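Lipid II:glycine glycyltransferase (Staphylococcus aureus, PDB 6SNR) probably adds the first glycine of the pentaglycine bridge to the lysine of lipid II, using glycyl-tRNA as donor, during staphylococcal peptidoglycan synthesis. Local coordinates at residues A[45-49]-A[50-54]. Numbering follows the deposited sequence.
Sequences VGRDG and EVQGV
Gln52 runs alongside Arg47, both side chains pointing the same way from neighbouring strands. The amide NE2 of Gln52 rests against the aliphatic part of Arg47, 3.8 Å from its CB, with the amide and guanidinium planes turned 64° apart. CG is anti to the carbonyl carbon in both residues (chi1 -79° in Arg47, -68° in Gln52), and the two chains leave the hairpin side by side; beyond CG, Gln52 stays extended. The other amide atom, Gln52 OE1, is hydrogen-bonded to Asn82. Arg47 bends at chi3, and its NH1 forms a salt bridge with Asp48 OD2 at 3.0 Å. Farther from the turn, Val45 O is gripped by two backbone donors, Gln52 N at 2.8 Å and Gly53 N at 3.2 Å. Val45 N answers with a nearly straight bond to Gly53 O. The CG2 methyl of Val45 lies 3.8 Å from that same Gly53 O, and the Val45 side chain also touches Ala88 and Leu89 of helix 83-99. Gly46 CA makes a CA-H...O contact with Glu50 O (3.3 Å). Paired Arg47–Glu50 backbone bonds close a type I' turn through Asp48 and Gly49, both at positive phi: a tight two-residue beta hairpin carrying a classic beta bulge, with Gln52 and Gly53 both facing Val45.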
loop_
_atom_site.group_PDB
_atom_site.type_symbol
_atom_site.label_atom_id
_atom_site.label_comp_id
_atom_site.label_asym_id
_atom_site.label_seq_id
_atom_site.Cartn_x
_atom_site.Cartn_y
_atom_site.Cartn_z
ATOM N N VAL A 45 24.174 -9.779 13.308
ATOM C CA VAL A 45 24.831 -10.960 13.896
ATOM C C VAL A 45 24.846 -12.126 12.884
ATOM O O VAL A 45 24.017 -12.217 11.964
ATOM C CB VAL A 45 24.109 -11.396 15.186
ATOM C CG1 VAL A 45 24.056 -10.293 16.232
ATOM C CG2 VAL A 45 22.723 -11.927 14.864
ATOM N N GLY A 46 25.863 -12.983 12.988
ATOM C CA GLY A 46 25.969 -14.140 12.121
ATOM C C GLY A 46 27.144 -15.046 12.480
ATOM O O GLY A 46 27.732 -14.909 13.545
ATOM N N ARG A 47 27.425 -15.991 11.594
ATOM C CA ARG A 47 28.495 -16.986 11.810
ATOM C C ARG A 47 29.112 -17.317 10.471
ATOM O O ARG A 47 28.399 -17.413 9.460
ATOM C CB ARG A 47 27.932 -18.284 12.391
ATOM C CG ARG A 47 27.635 -18.250 13.870
ATOM C CD ARG A 47 27.228 -19.624 14.379
ATOM N NE ARG A 47 28.369 -20.537 14.537
ATOM C CZ ARG A 47 28.736 -21.487 13.673
ATOM N NH1 ARG A 47 28.070 -21.685 12.533
ATOM N NH2 ARG A 47 29.791 -22.248 13.944
ATOM N N ASP A 48 30.432 -17.502 10.464
ATOM C CA ASP A 48 31.148 -17.928 9.251
ATOM C C ASP A 48 30.974 -16.967 8.087
ATOM O O ASP A 48 30.949 -17.404 6.933
ATOM C CB ASP A 48 30.694 -19.330 8.803
ATOM C CG ASP A 48 30.752 -20.363 9.921
ATOM O OD1 ASP A 48 31.771 -20.410 10.631
ATOM O OD2 ASP A 48 29.770 -21.119 10.091
ATOM N N GLY A 49 30.833 -15.672 8.387
ATOM C CA GLY A 49 30.673 -14.620 7.364
ATOM C C GLY A 49 29.262 -14.469 6.794
ATOM O O GLY A 49 29.029 -13.676 5.878
ATOM N N GLU A 50 28.329 -15.261 7.310
ATOM C CA GLU A 50 26.949 -15.252 6.831
ATOM C C GLU A 50 26.078 -14.587 7.892
ATOM O O GLU A 50 25.993 -15.100 9.010
ATOM C CB GLU A 50 26.490 -16.694 6.627
ATOM C CG GLU A 50 25.086 -16.887 6.072
ATOM C CD GLU A 50 24.737 -18.366 5.949
ATOM O OE1 GLU A 50 25.597 -19.137 5.456
ATOM O OE2 GLU A 50 23.619 -18.765 6.359
ATOM N N VAL A 51 25.403 -13.500 7.525
ATOM C CA VAL A 51 24.467 -12.834 8.451
ATOM C C VAL A 51 23.270 -13.759 8.765
ATOM O O VAL A 51 22.701 -14.385 7.850
ATOM C CB VAL A 51 23.942 -11.528 7.818
ATOM C CG1 VAL A 51 22.874 -10.844 8.709
ATOM C CG2 VAL A 51 25.080 -10.558 7.496
ATOM N N GLN A 52 22.870 -13.836 10.035
ATOM C CA GLN A 52 21.677 -14.615 10.459
ATOM C C GLN A 52 20.553 -13.708 10.996
ATOM O O GLN A 52 19.402 -14.156 11.112
ATOM C CB GLN A 52 22.028 -15.708 11.480
ATOM C CG GLN A 52 22.882 -16.844 10.919
ATOM C CD GLN A 52 23.082 -17.957 11.932
ATOM O OE1 GLN A 52 22.269 -18.148 12.847
ATOM N NE2 GLN A 52 24.171 -18.705 11.783
ATOM N N GLY A 53 20.856 -12.450 11.308
ATOM C CA GLY A 53 19.784 -11.490 11.716
ATOM C C GLY A 53 20.300 -10.071 11.745
ATOM O O GLY A 53 21.496 -9.846 11.962
ATOM N N VAL A 54 19.401 -9.097 11.556
ATOM C CA VAL A 54 19.729 -7.696 11.642
ATOM C C VAL A 54 18.632 -6.946 12.332
ATOM O O VAL A 54 17.526 -7.498 12.547
ATOM C CB VAL A 54 19.929 -7.064 10.243
ATOM C CG1 VAL A 54 20.982 -7.839 9.475
ATOM C CG2 VAL A 54 18.607 -7.058 9.463
#